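Local structure of glycoside hydrolase family 88 protein (Bacteroides vulgatus, 4Q88) at residues W67-Y70 with N71-G75; T55-K58 with D59-Q62; Y193-P196 with F197-I201. The protein is of unknown function but belongs to glycoside hydrolase family 88 and therefore probably hydrolyses glycosidic bonds. All coordinates share one frame; numbering follows the deposited sequence.

Contact 1: W67-Y70 with N71-G75; sequences WADY and NQWKG
Ala-68 and Trp-73 meet at the C-terminal end of helix 58-70, where the chain closes in a Schellman motif. Trp-73 N donates to Ala-68 O at 2.9 Å, and within this loop Gln-72 N reaches Asp-69 O, also at 2.9 Å, from well above the carbonyl plane. Gln-72, with positive phi, is the C-prime residue that swings the backbone off the helix. The same turn brings the indole of Trp-73 back over the last helical residues: its six-membered ring lies on the methyl of Ala-68, with CB 3.5 Å from the centroid and only 3° off the ring normal, a CH-pi contact. Trp-73 has CG anti to its carbonyl carbon (chi1 -54°), and its side chain runs beside that of Asp-69. The indole edge thus presents NE1 to the anti side of Asp-69 OD1 at 3.0 Å, with carboxylate and ring planes steeply inclined.

Asn-71, the first residue to leave helical geometry, folds its amide back against the helix. Trp-67 O is gripped twice, by Asn-71 N at 3.1 Å and by Asn-71 ND2 at 2.9 Å, the two donors arriving from opposite faces of the carbonyl plane.

Further out, Val-35 O also takes a hydrogen bond from Asn-71 ND2, and Arg-36 O takes one from Trp-67 NE1, tying the helix end to the loop between helices 13-30 and 39-55. Tyr-107 of helix 103-113 packs against Ala-68 and Trp-73. Asn-71 ND2 itself lies 3.2 Å above the Trp-67 ring plane, near CD1.

Contact 2: T55-K58 with D59-Q62; sequences TGNK and DYLQ
Asn-57 lays its carboxamide over one face of the Tyr-60 ring. The two planes are only 14° apart, and CG of Asn-57 sits 3.6 Å above the ring plane, displaced toward the rim. The CG of Asn-57 stands anti to its own backbone N (chi1 -177°), which carries the amide forward to the start of helix 58-70. There OD1 accepts from Tyr-60 N at 2.9 Å, the donor tilted from the carbonyl plane. This is an N-cap: the side chain satisfies a backbone N-H of the first helical turn, while Asn-57 O takes the N-H of Leu-61 at 3.2 Å. Ahead of it, Thr-55 OG1 accepts from Asn-57 N in an ST turn, and also bonds to Val-51 O. The other end of the amide, ND2, donates to a water 2.9 Å away that in turn donates to Asp-59 OD2.

Lys-58 contributes mainly through its backbone. Its O receives Gln-62 N at 3.1 Å and a second water, which bridges to Gln-62 OE1. Tyr-60, buried against helices 13-30 and 39-55, is fixed at its far end by hydrogen bonds between OH and both His-21 ND1 and Gln-25 NE2.

Contact 3: Y193-P196 with F197-I201; sequences YPYP and FHKTI
Tyr-193 and His-198 form the aromatic part of this surface turn, a T-shaped pair in which the edge of the tyrosine faces the imidazole. Their centroids are 5.0 Å apart and their planes meet at 81°, with Tyr-193 CD2 coming to 3.5 Å from His-198 NE2. The two side chains run alongside each other in a common direction. On His-198, CG lies anti to the backbone N (chi1 172°), and this brings the CD2 edge of the imidazole alongside Tyr-193 O. His-198 NE2 has its polar partner elsewhere, in Asp-206 OD2, a bond that would restrain the rotation of the imidazole.

Of the hydrogen bonds, the backbone one spans the turn: His-198 N donates to Pro-194 O at 3.1 Å and 160°. A water bridges the same crossing, donating to both Tyr-193 O and His-198 O at 2.8 Å each. His-198 O is approached as well by Tyr-195 CA, 3.4 Å away, in a CA-H...O contact. In the conformer described, Lys-199 NZ donates to Pro-196 O at 2.9 Å; a second conformer exists, so the bond may be only partly occupied.

Apolar contact gathers round the Tyr-195 ring. Pro-196 CB sits 3.7 Å above one face, and the aliphatic part of Lys-199 passes obliquely by the CE2 side in the same conformer; any cation-pi attraction from its ammonium is at most weak.

The peptide bond between Tyr-195 and Pro-196 is cis, with the aromatic residue immediately before the proline. Together with the backbone angles of these two residues, this describes a type VI turn, close to VIa, over 194-197, enclosed by the wider alpha-turn that the bond from His-198 N to Pro-194 O closes.

Overall arrangement
Contacts 1 and 2 mark the two ends of helix 58-70: contact 2 caps its N-terminus and contact 1 terminates it. Their centres are 18 Å apart and their nearest atoms about 5 Å, without touching. Both pack against helices 39-55 and 103-113, neighbours in the mainly helical architecture, consistent with the (alpha/alpha)6 barrel of family 88. Contact 3 belongs to the loop between strand 186-187 and helix 209-225, on the opposite side of the chain's centre, with its centre 40 Å from that of contact 1 and 45 Å from that of contact 2.

Contact 1: W67-Y70 with N71-G75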
loop_
_atom_site.group_PDB
_atom_site.type_symbol
_atom_site.label_atom_id
_atom_site.label_comp_id
_atom_site.label_asym_id
_atom_site.label_seq_id
_atom_site.Cartn_x
_atom_site.Cartn_y
_atom_site.Cartn_z
ATOM N N TRP A 67 14.651 8.736 10.010
ATOM C CA TRP A 67 13.793 9.433 9.027
ATOM C C TRP A 67 12.689 10.243 9.673
ATOM O O TRP A 67 12.463 11.389 9.272
ATOM C CB TRP A 67 13.186 8.416 8.064
ATOM C CG TRP A 67 12.120 8.882 7.113
ATOM C CD1 TRP A 67 12.298 9.578 5.954
ATOM C CD2 TRP A 67 10.743 8.530 7.168
ATOM N NE1 TRP A 67 11.102 9.702 5.276
ATOM C CE2 TRP A 67 10.119 9.078 6.012
ATOM C CE3 TRP A 67 9.960 7.828 8.089
ATOM C CZ2 TRP A 67 8.750 8.909 5.753
ATOM C CZ3 TRP A 67 8.607 7.667 7.830
ATOM C CH2 TRP A 67 8.015 8.224 6.673
ATOM N N ALA A 68 12.027 9.685 10.696
ATOM C CA ALA A 68 10.986 10.416 11.373
ATOM C C ALA A 68 11.538 11.667 12.088
ATOM O O ALA A 68 10.930 12.726 12.049
ATOM C CB ALA A 68 10.262 9.546 12.351
ATOM N N ASP A 69 12.660 11.493 12.767
ATOM C CA ASP A 69 13.361 12.616 13.456
ATOM C C ASP A 69 13.692 13.751 12.451
ATOM O O ASP A 69 13.381 14.907 12.702
ATOM C CB ASP A 69 14.655 12.080 14.118
ATOM C CG ASP A 69 14.429 11.471 15.473
ATOM O OD1 ASP A 69 13.398 11.777 16.132
ATOM O OD2 ASP A 69 15.313 10.676 15.916
ATOM N N TYR A 70 14.290 13.403 11.314
ATOM C CA TYR A 70 14.637 14.341 10.258
ATOM C C TYR A 70 13.409 15.142 9.776
ATOM O O TYR A 70 13.483 16.344 9.492
ATOM C CB TYR A 70 15.280 13.614 9.062
ATOM C CG TYR A 70 15.536 14.531 7.886
ATOM C CD1 TYR A 70 16.476 15.550 7.975
ATOM C CD2 TYR A 70 14.827 14.404 6.707
ATOM C CE1 TYR A 70 16.704 16.397 6.895
ATOM C CE2 TYR A 70 15.043 15.242 5.628
ATOM C CZ TYR A 70 15.986 16.235 5.736
ATOM O OH TYR A 70 16.182 17.048 4.652
ATOM N N ASN A 71 12.266 14.468 9.662
ATOM C CA ASN A 71 11.008 15.128 9.258
ATOM C C ASN A 71 10.203 15.733 10.406
ATOM O O ASN A 71 9.070 16.217 10.228
ATOM C CB ASN A 71 10.182 14.137 8.398
ATOM C CG ASN A 71 10.839 13.859 7.074
ATOM O OD1 ASN A 71 10.887 14.728 6.211
ATOM N ND2 ASN A 71 11.391 12.649 6.908
ATOM N N GLN A 72 10.803 15.731 11.594
ATOM C CA GLN A 72 10.186 16.294 12.789
ATOM C C GLN A 72 8.838 15.687 13.092
ATOM O O GLN A 72 7.950 16.347 13.638
ATOM C CB GLN A 72 10.064 17.815 12.682
ATOM C CG GLN A 72 11.358 18.502 12.319
ATOM C CD GLN A 72 11.188 20.008 12.345
ATOM O OE1 GLN A 72 10.406 20.581 11.584
ATOM N NE2 GLN A 72 11.876 20.641 13.255
ATOM N N TRP A 73 8.673 14.414 12.725
ATOM C CA TRP A 73 7.424 13.722 12.955
ATOM C C TRP A 73 6.228 14.440 12.341
ATOM O O TRP A 73 5.123 14.445 12.896
ATOM C CB TRP A 73 7.230 13.456 14.463
ATOM C CG TRP A 73 8.391 12.758 15.029
ATOM C CD1 TRP A 73 9.573 13.341 15.470
ATOM C CD2 TRP A 73 8.550 11.340 15.210
ATOM N NE1 TRP A 73 10.468 12.358 15.840
ATOM C CE2 TRP A 73 9.851 11.130 15.753
ATOM C CE3 TRP A 73 7.705 10.216 14.995
ATOM C CZ2 TRP A 73 10.338 9.851 16.077
ATOM C CZ3 TRP A 73 8.195 8.945 15.321
ATOM C CH2 TRP A 73 9.485 8.768 15.868
ATOM N N LYS A 74 6.458 15.006 11.155
ATOM C CA LYS A 74 5.408 15.677 10.410
ATOM C C LYS A 74 5.381 15.178 8.978
ATOM O O LYS A 74 6.342 14.593 8.468
ATOM C CB LYS A 74 5.683 17.195 10.359
ATOM C CG LYS A 74 5.644 17.862 11.704
ATOM C CD LYS A 74 6.116 19.306 11.523
ATOM C CE LYS A 74 6.259 19.966 12.869
ATOM N NZ LYS A 74 6.431 21.425 12.738
ATOM N N GLY A 75 4.262 15.429 8.325
ATOM C CA GLY A 75 4.184 15.369 6.892
ATOM C C GLY A 75 4.445 16.727 6.286
ATOM O O GLY A 75 5.505 17.339 6.563
#

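Contact 2: T55-K58 with D59-Q62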
loop_
_atom_site.group_PDB
_atom_site.type_symbol
_atom_site.label_atom_id
_atom_site.label_comp_id
_atom_site.label_asym_id
_atom_site.label_seq_id
_atom_site.Cartn_x
_atom_site.Cartn_y
_atom_site.Cartn_z
ATOM N N THR A 55 11.394 -9.313 12.335
ATOM C CA THR A 55 12.786 -9.625 12.670
ATOM C C THR A 55 13.317 -9.014 13.959
ATOM O O THR A 55 14.339 -9.454 14.494
ATOM C CB THR A 55 13.770 -9.176 11.548
ATOM O OG1 THR A 55 13.840 -7.740 11.485
ATOM C CG2 THR A 55 13.428 -9.794 10.186
ATOM N N GLY A 56 12.695 -7.957 14.428
ATOM C CA GLY A 56 13.201 -7.225 15.563
ATOM C C GLY A 56 14.511 -6.507 15.383
ATOM O O GLY A 56 15.152 -6.131 16.365
ATOM N N ASN A 57 14.909 -6.272 14.145
ATOM C CA ASN A 57 16.226 -5.755 13.853
ATOM C C ASN A 57 16.336 -4.301 14.305
ATOM O O ASN A 57 15.633 -3.429 13.802
ATOM C CB ASN A 57 16.545 -5.927 12.362
ATOM C CG ASN A 57 17.949 -5.470 11.998
ATOM O OD1 ASN A 57 18.299 -4.317 12.175
ATOM N ND2 ASN A 57 18.752 -6.383 11.467
ATOM N N LYS A 58 17.229 -4.009 15.270
ATOM C CA LYS A 58 17.314 -2.638 15.798
ATOM C C LYS A 58 17.945 -1.617 14.867
ATOM O O LYS A 58 17.650 -0.448 14.992
ATOM C CB LYS A 58 18.014 -2.599 17.170
ATOM C CG LYS A 58 17.149 -3.153 18.292
ATOM C CD LYS A 58 17.971 -3.305 19.581
ATOM C CE LYS A 58 17.164 -3.890 20.740
ATOM N NZ LYS A 58 16.962 -5.370 20.633
ATOM N N ASP A 59 18.800 -2.042 13.940
ATOM C CA ASP A 59 19.359 -1.113 12.939
ATOM C C ASP A 59 18.273 -0.651 11.950
ATOM O O ASP A 59 18.209 0.509 11.562
ATOM C CB ASP A 59 20.500 -1.791 12.168
ATOM C CG ASP A 59 21.718 -2.065 13.065
ATOM O OD1 ASP A 59 21.961 -1.300 14.014
ATOM O OD2 ASP A 59 22.378 -3.075 12.849
ATOM N N TYR A 60 17.419 -1.578 11.552
ATOM C CA TYR A 60 16.335 -1.245 10.626
ATOM C C TYR A 60 15.383 -0.295 11.329
ATOM O O TYR A 60 14.942 0.685 10.762
ATOM C CB TYR A 60 15.575 -2.489 10.142
ATOM C CG TYR A 60 16.338 -3.481 9.307
ATOM C CD1 TYR A 60 17.503 -3.140 8.610
ATOM C CD2 TYR A 60 15.851 -4.744 9.145
ATOM C CE1 TYR A 60 18.173 -4.082 7.831
ATOM C CE2 TYR A 60 16.516 -5.679 8.390
ATOM C CZ TYR A 60 17.682 -5.344 7.739
ATOM O OH TYR A 60 18.334 -6.311 7.004
ATOM N N LEU A 61 15.131 -0.529 12.611
ATOM C CA LEU A 61 14.261 0.370 13.372
ATOM C C LEU A 61 14.838 1.789 13.419
ATOM O O LEU A 61 14.137 2.792 13.249
ATOM C CB LEU A 61 14.060 -0.161 14.792
ATOM C CG LEU A 61 12.978 0.554 15.602
ATOM C CD1 LEU A 61 11.634 0.205 14.974
ATOM C CD2 LEU A 61 13.096 0.087 17.071
ATOM N N GLN A 62 16.141 1.872 13.651
ATOM C CA GLN A 62 16.792 3.151 13.776
ATOM C C GLN A 62 16.763 3.880 12.446
ATOM O O GLN A 62 16.758 5.118 12.430
ATOM C CB GLN A 62 18.264 2.970 14.186
ATOM C CG GLN A 62 18.923 4.298 14.584
ATOM C CD GLN A 62 18.263 4.884 15.817
ATOM O OE1 GLN A 62 17.986 4.169 16.760
ATOM N NE2 GLN A 62 17.989 6.171 15.806
HETATM O O HOH W 1 21.303 -5.226 10.636
HETATM O O HOH W 2 16.986 1.116 17.187
#

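Contact 3: Y193-P196 with F197-I201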
loop_
_atom_site.group_PDB
_atom_site.type_symbol
_atom_site.label_atom_id
_atom_site.label_comp_id
_atom_site.label_asym_id
_atom_site.label_seq_id
_atom_site.Cartn_x
_atom_site.Cartn_y
_atom_site.Cartn_z
ATOM N N TYR A 193 -11.326 7.242 -15.224
ATOM C CA TYR A 193 -11.226 5.902 -15.772
ATOM C C TYR A 193 -12.472 5.022 -15.912
ATOM O O TYR A 193 -12.418 4.028 -16.622
ATOM C CB TYR A 193 -10.079 5.162 -15.083
ATOM C CG TYR A 193 -8.763 5.740 -15.407
ATOM C CD1 TYR A 193 -8.246 6.797 -14.676
ATOM C CD2 TYR A 193 -8.017 5.258 -16.490
ATOM C CE1 TYR A 193 -7.039 7.384 -15.003
ATOM C CE2 TYR A 193 -6.802 5.846 -16.849
ATOM C CZ TYR A 193 -6.310 6.891 -16.089
ATOM O OH TYR A 193 -5.091 7.446 -16.391
ATOM N N PRO A 194 -13.623 5.374 -15.312
ATOM C CA PRO A 194 -14.717 4.392 -15.468
ATOM C C PRO A 194 -15.209 4.132 -16.903
ATOM O O PRO A 194 -15.158 5.019 -17.762
ATOM C CB PRO A 194 -15.866 5.003 -14.626
ATOM C CG PRO A 194 -15.126 5.715 -13.547
ATOM C CD PRO A 194 -13.901 6.309 -14.183
ATOM N N TYR A 195 -15.675 2.906 -17.110
ATOM C CA TYR A 195 -16.262 2.430 -18.340
ATOM C C TYR A 195 -17.754 2.848 -18.345
ATOM O O TYR A 195 -18.359 2.886 -17.280
ATOM C CB TYR A 195 -16.147 0.932 -18.330
ATOM C CG TYR A 195 -16.514 0.205 -19.602
ATOM C CD1 TYR A 195 -17.815 -0.204 -19.827
ATOM C CD2 TYR A 195 -15.539 -0.151 -20.553
ATOM C CE1 TYR A 195 -18.156 -0.892 -20.973
ATOM C CE2 TYR A 195 -15.875 -0.818 -21.723
ATOM C CZ TYR A 195 -17.205 -1.188 -21.936
ATOM O OH TYR A 195 -17.543 -1.874 -23.085
ATOM N N PRO A 196 -18.345 3.128 -19.511
ATOM C CA PRO A 196 -17.798 3.061 -20.874
ATOM C C PRO A 196 -17.154 4.332 -21.380
ATOM O O PRO A 196 -16.578 4.329 -22.511
ATOM C CB PRO A 196 -19.038 2.761 -21.726
ATOM C CG PRO A 196 -20.117 3.520 -21.022
ATOM C CD PRO A 196 -19.810 3.416 -19.539
ATOM N N PHE A 197 -17.208 5.421 -20.627
ATOM C CA PHE A 197 -16.625 6.677 -21.169
ATOM C C PHE A 197 -15.130 6.546 -21.462
ATOM O O PHE A 197 -14.617 7.144 -22.414
ATOM C CB PHE A 197 -16.846 7.875 -20.253
ATOM C CG PHE A 197 -16.398 9.207 -20.879
ATOM C CD1 PHE A 197 -17.138 9.796 -21.921
ATOM C CD2 PHE A 197 -15.265 9.862 -20.432
ATOM C CE1 PHE A 197 -16.733 11.001 -22.504
ATOM C CE2 PHE A 197 -14.854 11.069 -21.007
ATOM C CZ PHE A 197 -15.594 11.637 -22.048
ATOM N N HIS A 198 -14.431 5.778 -20.638
ATOM C CA HIS A 198 -13.035 5.388 -20.913
ATOM C C HIS A 198 -12.978 3.871 -21.086
ATOM O O HIS A 198 -13.569 3.122 -20.298
ATOM C CB HIS A 198 -12.124 5.780 -19.757
ATOM C CG HIS A 198 -10.733 5.242 -19.881
ATOM N ND1 HIS A 198 -9.806 5.726 -20.798
ATOM C CD2 HIS A 198 -10.114 4.227 -19.223
ATOM C CE1 HIS A 198 -8.662 5.060 -20.667
ATOM N NE2 HIS A 198 -8.833 4.117 -19.745
ATOM N N LYS A 199 -12.225 3.428 -22.103
ATOM C CA LYS A 199 -12.034 2.022 -22.379
ATOM C C LYS A 199 -10.561 1.821 -22.722
ATOM O O LYS A 199 -9.858 2.774 -23.111
ATOM C CB LYS A 199 -12.865 1.554 -23.582
ATOM C CG LYS A 199 -14.366 1.779 -23.503
ATOM C CD LYS A 199 -15.073 1.063 -24.636
ATOM C CE LYS A 199 -16.587 1.235 -24.597
ATOM N NZ LYS A 199 -16.979 2.646 -24.885
ATOM N N THR A 200 -10.103 0.593 -22.559
ATOM C CA THR A 200 -8.762 0.219 -23.018
ATOM C C THR A 200 -8.710 0.200 -24.539
ATOM O O THR A 200 -9.728 0.304 -25.240
ATOM C CB THR A 200 -8.311 -1.136 -22.485
ATOM O OG1 THR A 200 -9.112 -2.176 -23.104
ATOM C CG2 THR A 200 -8.409 -1.198 -20.941
ATOM N N ILE A 201 -7.500 0.012 -25.065
ATOM C CA ILE A 201 -7.282 -0.044 -26.505
ATOM C C ILE A 201 -8.103 -1.163 -27.151
ATOM O O ILE A 201 -8.533 -1.071 -28.312
ATOM C CB ILE A 201 -5.783 -0.309 -26.836
ATOM C CG1 ILE A 201 -4.881 0.830 -26.334
ATOM C CG2 ILE A 201 -5.616 -0.391 -28.347
ATOM C CD1 ILE A 201 -5.071 2.147 -27.073
HETATM O O HOH W 3 -12.576 1.683 -18.174
#